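Long-range contacts in PKS (Streptomyces sp. CNQ431, PDB 5YDA), which forms the acyltransferase domain of the splenocin polyketide synthase, a broadly selective enzyme that probably passes extender acyl groups to a carrier protein: residues P248-G253 / C265-D270; L254-V259 / T352-D357; V301-L306 / H348-V353. One frame throughout, in Å; residues are numbered along the deposited sequence.

How the contacts relate
All three contacts are partly buried and lie on the same side of the chain's centre. Contact 2 covers the most surface, and its centre is nearest the middle of the chain; contact 1 lies farthest out. Contacts 1 and 2 meet on adjacent strands, 264-269 and 254-261, of the four-stranded antiparallel sheet. Contacts 2 and 3 share T352 and V353, in the linker between helices 342-350 and 355-366. Contact 2 depends mainly on backbone hydrogen bonds joining an outer strand to that linker. Contact 1 closes a loop with one leucine-valine touch and a weak bond, whereas contact 3 ties a turn to a helix end by a salt bridge beside apolar packing.

Contact 1 (P248-G253 / C265-D270)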
loop_
_atom_site.group_PDB
_atom_site.type_symbol
_atom_site.label_atom_id
_atom_site.label_comp_id
_atom_site.label_asym_id
_atom_site.label_seq_id
_atom_site.Cartn_x
_atom_site.Cartn_y
_atom_site.Cartn_z
ATOM N N PRO A 248 -12.899 26.838 6.592
ATOM C CA PRO A 248 -13.725 27.834 7.295
ATOM C C PRO A 248 -14.792 27.245 8.201
ATOM O O PRO A 248 -15.282 27.968 9.077
ATOM C CB PRO A 248 -14.353 28.658 6.159
ATOM C CG PRO A 248 -14.143 27.870 4.924
ATOM C CD PRO A 248 -12.915 27.053 5.132
ATOM N N LEU A 249 -15.157 25.968 8.043
ATOM C CA LEU A 249 -16.166 25.332 8.889
ATOM C C LEU A 249 -15.608 24.804 10.207
ATOM O O LEU A 249 -16.370 24.249 11.009
ATOM C CB LEU A 249 -16.840 24.188 8.132
ATOM C CG LEU A 249 -17.439 24.517 6.762
ATOM C CD1 LEU A 249 -18.144 23.311 6.199
ATOM C CD2 LEU A 249 -18.410 25.668 6.900
ATOM N N LEU A 250 -14.333 24.978 10.482
ATOM C CA LEU A 250 -13.745 24.502 11.725
ATOM C C LEU A 250 -13.256 25.669 12.540
ATOM O O LEU A 250 -12.546 26.486 12.022
ATOM C CB LEU A 250 -12.548 23.619 11.398
ATOM C CG LEU A 250 -12.556 22.715 10.167
ATOM C CD1 LEU A 250 -11.223 22.048 9.988
ATOM C CD2 LEU A 250 -13.602 21.657 10.307
ATOM N N GLY A 251 -13.600 25.801 13.797
ATOM C CA GLY A 251 -14.419 24.903 14.537
ATOM C C GLY A 251 -13.725 24.638 15.854
ATOM O O GLY A 251 -12.717 24.002 15.869
ATOM N N GLU A 252 -14.266 25.132 16.949
ATOM C CA GLU A 252 -13.692 24.863 18.241
ATOM C C GLU A 252 -14.048 23.411 18.462
ATOM O O GLU A 252 -15.156 23.006 18.217
ATOM C CB GLU A 252 -14.291 25.777 19.298
ATOM C CG GLU A 252 -13.960 25.437 20.738
ATOM C CD GLU A 252 -12.479 25.328 21.014
ATOM O OE1 GLU A 252 -11.792 26.361 20.985
ATOM O OE2 GLU A 252 -11.998 24.211 21.274
ATOM N N GLY A 253 -13.090 22.625 18.902
ATOM C CA GLY A 253 -13.291 21.202 19.056
ATOM C C GLY A 253 -13.012 20.375 17.818
ATOM O O GLY A 253 -13.298 19.175 17.829
ATOM N N CYS A 265 -10.487 15.183 2.392
ATOM C CA CYS A 265 -9.760 15.526 3.602
ATOM C C CYS A 265 -10.516 14.905 4.764
ATOM O O CYS A 265 -11.625 14.398 4.597
ATOM C CB CYS A 265 -9.586 17.043 3.733
ATOM S SG CYS A 265 -11.126 17.903 3.921
ATOM N N THR A 266 -9.891 14.885 5.934
ATOM C CA THR A 266 -10.554 14.362 7.122
ATOM C C THR A 266 -10.509 15.394 8.240
ATOM O O THR A 266 -9.573 16.197 8.334
ATOM C CB THR A 266 -9.924 13.046 7.611
ATOM O OG1 THR A 266 -8.582 13.304 8.038
ATOM C CG2 THR A 266 -9.914 12.018 6.496
ATOM N N VAL A 267 -11.537 15.364 9.080
ATOM C CA VAL A 267 -11.670 16.279 10.204
ATOM C C VAL A 267 -11.950 15.445 11.443
ATOM O O VAL A 267 -12.737 14.492 11.392
ATOM C CB VAL A 267 -12.785 17.327 9.975
ATOM C CG1 VAL A 267 -12.944 18.207 11.201
ATOM C CG2 VAL A 267 -12.461 18.207 8.752
ATOM N N ALA A 268 -11.270 15.778 12.547
ATOM C CA ALA A 268 -11.339 15.002 13.780
ATOM C C ALA A 268 -11.543 15.932 14.970
ATOM O O ALA A 268 -11.134 17.096 14.947
ATOM C CB ALA A 268 -10.063 14.179 13.990
ATOM N N GLY A 269 -12.167 15.401 16.015
ATOM C CA GLY A 269 -12.385 16.170 17.228
ATOM C C GLY A 269 -13.349 15.427 18.123
ATOM O O GLY A 269 -13.580 14.226 17.930
ATOM N N ASP A 270 -13.931 16.147 19.087
ATOM C CA ASP A 270 -14.880 15.443 19.939
ATOM C C ASP A 270 -16.169 15.194 19.171
ATOM O O ASP A 270 -16.480 15.879 18.195
ATOM C CB ASP A 270 -15.152 16.194 21.242
ATOM C CG ASP A 270 -15.709 17.557 21.021
ATOM O OD1 ASP A 270 -16.966 17.697 20.942
ATOM O OD2 ASP A 270 -14.874 18.489 20.960
#
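The carbonyl oxygen of G253 is met by two neighbouring groups of the facing segment 265-270. The amide of D270 reaches it in a weak hydrogen bond, D270 N to G253 O at 3.3 Å, with an N-H...O angle of 139°. Alongside, the alpha carbon of G269 makes a CH...O contact, 3.2 Å from G269 CA to G253 O. The two donors come from consecutive residues at the point where strand 264-269 gives way to its following helix, so G253 lies against the end of the strand, where the chain passes into helix 271-283. With a positive phi of 87°, G253 bends the chain into strand 254-261.

The carboxylate of D270 is committed elsewhere: OD1 accepts from A273 N and caps the first turn of helix 271-283. With chi1 at 60°, CG sits between the backbone N and the carbonyl carbon, and D270 OD2 passes 3.7 Å from G253 CA.

Farther back along the loop, L250 and V267 reach toward each other tip to tip. The CD2 branch of the leucine comes to 3.6 Å from V267 CG1 and also faces CG2 of the same valine, covering the end of the branched side chain. A cis peptide joins L250 to G251 as the loop turns on toward G253.

Both L250 and V267 also rest on L277 of helix 271-283, which makes a small apolar cluster between loop, strand and helix. Backbone hydrogen bonds join V267 to V237 of strand 235-239 and A268 to S255 of strand 254-261, placing the contact on a central strand of the ferredoxin-like small subdomain.

Contact 2 (L254-V259 / T352-D357)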
loop_
_atom_site.group_PDB
_atom_site.type_symbol
_atom_site.label_atom_id
_atom_site.label_comp_id
_atom_site.label_asym_id
_atom_site.label_seq_id
_atom_site.Cartn_x
_atom_site.Cartn_y
_atom_site.Cartn_z
ATOM N N LEU A 254 -12.452 20.966 16.764
ATOM C CA LEU A 254 -12.170 20.248 15.530
ATOM C C LEU A 254 -10.762 20.565 15.056
ATOM O O LEU A 254 -10.295 21.703 15.175
ATOM C CB LEU A 254 -13.166 20.607 14.407
ATOM C CG LEU A 254 -14.644 20.289 14.599
ATOM C CD1 LEU A 254 -15.441 20.903 13.470
ATOM C CD2 LEU A 254 -14.899 18.798 14.686
ATOM N N SER A 255 -10.095 19.562 14.505
ATOM C CA SER A 255 -8.822 19.763 13.832
ATOM C C SER A 255 -8.899 19.147 12.444
ATOM O O SER A 255 -9.622 18.169 12.211
ATOM C CB SER A 255 -7.630 19.136 14.606
ATOM O OG SER A 255 -7.668 19.452 15.990
ATOM N N LEU A 256 -8.150 19.743 11.527
ATOM C CA LEU A 256 -7.925 19.159 10.214
ATOM C C LEU A 256 -6.975 17.971 10.378
ATOM O O LEU A 256 -5.781 18.153 10.644
ATOM C CB LEU A 256 -7.346 20.222 9.279
ATOM C CG LEU A 256 -7.157 19.891 7.799
ATOM C CD1 LEU A 256 -8.490 19.480 7.184
ATOM C CD2 LEU A 256 -6.588 21.088 7.047
ATOM N N ALA A 257 -7.499 16.753 10.227
ATOM C CA ALA A 257 -6.698 15.565 10.497
ATOM C C ALA A 257 -5.844 15.159 9.295
ATOM O O ALA A 257 -4.713 14.699 9.472
ATOM C CB ALA A 257 -7.604 14.411 10.930
ATOM N N ALA A 258 -6.341 15.337 8.069
ATOM C CA ALA A 258 -5.593 14.927 6.884
ATOM C C ALA A 258 -6.039 15.757 5.693
ATOM O O ALA A 258 -7.225 16.073 5.559
ATOM C CB ALA A 258 -5.798 13.435 6.559
ATOM N N VAL A 259 -5.089 16.095 4.827
ATOM C CA VAL A 259 -5.384 16.661 3.517
ATOM C C VAL A 259 -4.899 15.638 2.496
ATOM O O VAL A 259 -3.698 15.544 2.209
ATOM C CB VAL A 259 -4.729 18.031 3.316
ATOM C CG1 VAL A 259 -5.015 18.578 1.913
ATOM C CG2 VAL A 259 -5.233 19.002 4.378
ATOM N N THR A 352 -1.580 17.470 11.172
ATOM C CA THR A 352 -2.259 17.114 9.943
ATOM C C THR A 352 -1.402 16.200 9.081
ATOM O O THR A 352 -0.205 16.441 8.884
ATOM C CB THR A 352 -2.606 18.397 9.180
ATOM O OG1 THR A 352 -3.359 19.270 10.044
ATOM C CG2 THR A 352 -3.423 18.075 7.908
ATOM N N VAL A 353 -2.022 15.138 8.574
ATOM C CA VAL A 353 -1.393 14.306 7.552
ATOM C C VAL A 353 -1.445 15.070 6.225
ATOM O O VAL A 353 -2.502 15.182 5.592
ATOM C CB VAL A 353 -2.076 12.932 7.444
ATOM C CG1 VAL A 353 -1.458 12.107 6.347
ATOM C CG2 VAL A 353 -1.975 12.178 8.775
ATOM N N ARG A 354 -0.301 15.601 5.804
ATOM C CA ARG A 354 -0.188 16.272 4.512
ATOM C C ARG A 354 0.110 15.255 3.403
ATOM O O ARG A 354 1.145 15.290 2.735
ATOM C CB ARG A 354 0.882 17.353 4.575
ATOM C CG ARG A 354 0.673 18.389 5.685
ATOM C CD ARG A 354 -0.312 19.458 5.248
ATOM N NE ARG A 354 -0.828 20.242 6.374
ATOM C CZ ARG A 354 -1.839 21.103 6.282
ATOM N NH1 ARG A 354 -2.247 21.774 7.356
ATOM N NH2 ARG A 354 -2.440 21.292 5.112
ATOM N N PHE A 355 -0.838 14.345 3.178
ATOM C CA PHE A 355 -0.580 13.289 2.201
ATOM C C PHE A 355 -0.558 13.824 0.765
ATOM O O PHE A 355 0.319 13.456 -0.027
ATOM C CB PHE A 355 -1.614 12.174 2.327
ATOM C CG PHE A 355 -1.331 11.024 1.420
ATOM C CD1 PHE A 355 -0.391 10.071 1.771
ATOM C CD2 PHE A 355 -1.978 10.909 0.196
ATOM C CE1 PHE A 355 -0.117 9.023 0.935
ATOM C CE2 PHE A 355 -1.704 9.852 -0.640
ATOM C CZ PHE A 355 -0.770 8.905 -0.272
ATOM N N ALA A 356 -1.534 14.662 0.396
ATOM C CA ALA A 356 -1.601 15.170 -0.975
ATOM C C ALA A 356 -0.326 15.922 -1.351
ATOM O O ALA A 356 0.229 15.721 -2.441
ATOM C CB ALA A 356 -2.825 16.073 -1.145
ATOM N N ASP A 357 0.153 16.797 -0.457
ATOM C CA ASP A 357 1.435 17.453 -0.685
ATOM C C ASP A 357 2.565 16.435 -0.774
ATOM O O ASP A 357 3.461 16.557 -1.622
ATOM C CB ASP A 357 1.715 18.463 0.426
ATOM C CG ASP A 357 0.737 19.613 0.419
ATOM O OD1 ASP A 357 0.231 19.952 -0.675
ATOM O OD2 ASP A 357 0.460 20.168 1.504
HETATM O O HOH W 1 -1.443 17.634 1.849
#
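T352 turns its two branches to different partners. Its hydroxyl donates to the strand, OG1 to L256 O at 2.7 Å, approaching that carbonyl 25° out of its plane. Its methyl CG2, anti to the backbone N, lies over one face of the R354 guanidinium, 3.6 Å above the plane and displaced toward the rim. V259 crosses both residues at a slant: V259 CG2 is 3.7 Å from R354 NH2 and also faces the threonine methyl. The bend at chi2 of R354 (-82°) folds its chain back over this group. On the next residue pair, A258 CB packs on V353 CB at 3.9 Å, while V353 also leans on H199, in the probable nucleophile elbow, and on H298.

Between these side chains the backbones form a single bridge. V353 N donates to A257 O at 2.9 Å, almost straight at 173°, and V353 O accepts from V259 N at 2.8 Å. A257 and A258 both face T266 on the other side, a classic beta bulge in strand 254-261.

V259 O receives A356 N at 3.0 Å, in the carbonyl plane, and water 1 links the same oxygen to D357 N. A strand carbonyl thus takes one amide of the first turn of helix 355-366 directly and a second through water, and the helix's positive end would probably polarise it; the chemistry is mostly main-chain, splicing the edge of the sheet to the helix start.

Contact 3 (V301-L306 / H348-V353); sequences VLDPIL and HTRRTV
R350 and D303 form a salt bridge, R350 NE donating to D303 OD1 at 3.1 Å. The N-H...O angle of 142° is bent. OD1 lies at the edge of the guanidinium, near its plane, and is approached on its syn side but 34° out of the carboxylate plane; the two flat groups are accordingly twisted against each other. Water 2 closes the other half of the pairing, donating a hydrogen bond to D303 OD2 at 2.8 Å and accepting one from R350 NH2 at 3.1 Å. Both carboxylate oxygens are thereby tied to the arginine, one directly and one through water.

Beneath the charged end, L306 crosses the arginine's aliphatic stem at a slant, its CD1 4.0 Å from R350 CB and equally close to CD. The stem leaves the backbone with CG anti to N (chi1 172°) and then bends at chi2, which carries NE over to the aspartate. L302 adds a closer apolar touch: its CD1 meets T349 CG2 at 3.5 Å, the two side chains crossing at about a right angle.

In the next shell, the turn that presents these residues is held by I305 N to L302 O, 2.9 Å, and by L306 N to D303 O. T349 keeps its methyl toward L302 while its hydroxyl is hydrogen-bonded to R225 NE. R350 also packs on H300, just ahead of V301.

L302 rests on I229 and I305 on L228, both of helix 215-231, while T349 touches Y204 of helix 201-210. The contact therefore joins the turn leading into helix 306-313 to the C-terminal end of helix 342-350, with helices 201-210 and 215-231 packed against it.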
loop_
_atom_site.group_PDB
_atom_site.type_symbol
_atom_site.label_atom_id
_atom_site.label_comp_id
_atom_site.label_asym_id
_atom_site.label_seq_id
_atom_site.Cartn_x
_atom_site.Cartn_y
_atom_site.Cartn_z
ATOM N N VAL A 301 -7.604 16.135 20.369
ATOM C CA VAL A 301 -8.068 15.057 21.251
ATOM C C VAL A 301 -6.915 14.170 21.739
ATOM O O VAL A 301 -7.013 13.535 22.795
ATOM C CB VAL A 301 -9.150 14.221 20.531
ATOM C CG1 VAL A 301 -9.549 13.008 21.362
ATOM C CG2 VAL A 301 -10.382 15.082 20.227
ATOM N N LEU A 302 -5.813 14.106 20.995
ATOM C CA LEU A 302 -4.700 13.267 21.426
ATOM C C LEU A 302 -3.760 13.954 22.419
ATOM O O LEU A 302 -2.869 13.279 22.943
ATOM C CB LEU A 302 -3.882 12.798 20.216
ATOM C CG LEU A 302 -4.583 11.928 19.174
ATOM C CD1 LEU A 302 -3.538 11.313 18.265
ATOM C CD2 LEU A 302 -5.457 10.864 19.828
ATOM N N ASP A 303 -3.918 15.262 22.672
ATOM C CA ASP A 303 -2.994 16.005 23.535
ATOM C C ASP A 303 -2.666 15.296 24.848
ATOM O O ASP A 303 -1.474 15.161 25.160
ATOM C CB ASP A 303 -3.547 17.409 23.815
ATOM C CG ASP A 303 -3.328 18.368 22.662
ATOM O OD1 ASP A 303 -2.467 18.101 21.804
ATOM O OD2 ASP A 303 -4.007 19.415 22.627
ATOM N N PRO A 304 -3.632 14.792 25.628
ATOM C CA PRO A 304 -3.271 14.139 26.901
ATOM C C PRO A 304 -2.334 12.933 26.783
ATOM O O PRO A 304 -1.698 12.595 27.787
ATOM C CB PRO A 304 -4.633 13.720 27.482
ATOM C CG PRO A 304 -5.624 14.665 26.864
ATOM C CD PRO A 304 -5.100 14.884 25.465
ATOM N N ILE A 305 -2.216 12.263 25.631
ATOM C CA ILE A 305 -1.376 11.062 25.546
ATOM C C ILE A 305 -0.084 11.290 24.785
ATOM O O ILE A 305 0.679 10.338 24.601
ATOM C CB ILE A 305 -2.137 9.857 24.957
ATOM C CG1 ILE A 305 -2.777 10.183 23.597
ATOM C CG2 ILE A 305 -3.208 9.396 25.929
ATOM C CD1 ILE A 305 -1.816 10.248 22.380
ATOM N N LEU A 306 0.192 12.516 24.334
ATOM C CA LEU A 306 1.377 12.743 23.514
ATOM C C LEU A 306 2.660 12.440 24.284
ATOM O O LEU A 306 3.567 11.770 23.768
ATOM C CB LEU A 306 1.390 14.183 22.996
ATOM C CG LEU A 306 0.335 14.528 21.934
ATOM C CD1 LEU A 306 0.510 15.958 21.444
ATOM C CD2 LEU A 306 0.399 13.543 20.770
ATOM N N HIS A 348 4.205 14.038 14.302
ATOM C CA HIS A 348 3.561 13.281 13.242
ATOM C C HIS A 348 2.180 12.800 13.671
ATOM O O HIS A 348 1.222 12.871 12.892
ATOM C CB HIS A 348 4.439 12.098 12.832
ATOM C CG HIS A 348 3.765 11.180 11.868
ATOM N ND1 HIS A 348 3.143 10.016 12.264
ATOM C CD2 HIS A 348 3.576 11.274 10.529
ATOM C CE1 HIS A 348 2.608 9.427 11.208
ATOM N NE2 HIS A 348 2.860 10.169 10.143
ATOM N N THR A 349 2.055 12.350 14.926
ATOM C CA THR A 349 0.798 11.828 15.450
ATOM C C THR A 349 -0.191 12.935 15.801
ATOM O O THR A 349 -1.409 12.723 15.723
ATOM C CB THR A 349 1.101 10.936 16.664
ATOM O OG1 THR A 349 1.619 9.680 16.195
ATOM C CG2 THR A 349 -0.136 10.689 17.557
ATOM N N ARG A 350 0.297 14.124 16.152
ATOM C CA ARG A 350 -0.596 15.220 16.510
ATOM C C ARG A 350 -1.061 16.028 15.298
ATOM O O ARG A 350 -2.193 16.522 15.286
ATOM C CB ARG A 350 0.101 16.147 17.512
ATOM C CG ARG A 350 -0.646 17.431 17.818
ATOM C CD ARG A 350 -1.977 17.157 18.483
ATOM N NE ARG A 350 -2.733 18.386 18.716
ATOM C CZ ARG A 350 -3.376 19.077 17.770
ATOM N NH1 ARG A 350 -3.363 18.679 16.499
ATOM N NH2 ARG A 350 -4.030 20.180 18.095
ATOM N N ARG A 351 -0.228 16.161 14.281
ATOM C CA ARG A 351 -0.429 17.157 13.245
ATOM C C ARG A 351 -1.063 16.564 11.992
ATOM O O ARG A 351 -1.097 15.345 11.775
ATOM C CB ARG A 351 0.901 17.831 12.900
ATOM C CG ARG A 351 1.343 18.792 14.024
ATOM C CD ARG A 351 2.662 19.478 13.753
ATOM N NE ARG A 351 2.725 20.146 12.451
ATOM C CZ ARG A 351 3.844 20.676 11.953
ATOM N NH1 ARG A 351 4.971 20.615 12.658
ATOM N NH2 ARG A 351 3.845 21.262 10.758
ATOM N N THR A 352 -1.580 17.470 11.172
ATOM C CA THR A 352 -2.259 17.114 9.943
ATOM C C THR A 352 -1.402 16.200 9.081
ATOM O O THR A 352 -0.205 16.441 8.884
ATOM C CB THR A 352 -2.606 18.397 9.180
ATOM O OG1 THR A 352 -3.359 19.270 10.044
ATOM C CG2 THR A 352 -3.423 18.075 7.908
ATOM N N VAL A 353 -2.022 15.138 8.574
ATOM C CA VAL A 353 -1.393 14.306 7.552
ATOM C C VAL A 353 -1.445 15.070 6.225
ATOM O O VAL A 353 -2.502 15.182 5.592
ATOM C CB VAL A 353 -2.076 12.932 7.444
ATOM C CG1 VAL A 353 -1.458 12.107 6.347
ATOM C CG2 VAL A 353 -1.975 12.178 8.775
HETATM O O HOH W 2 -3.663 21.499 20.859
#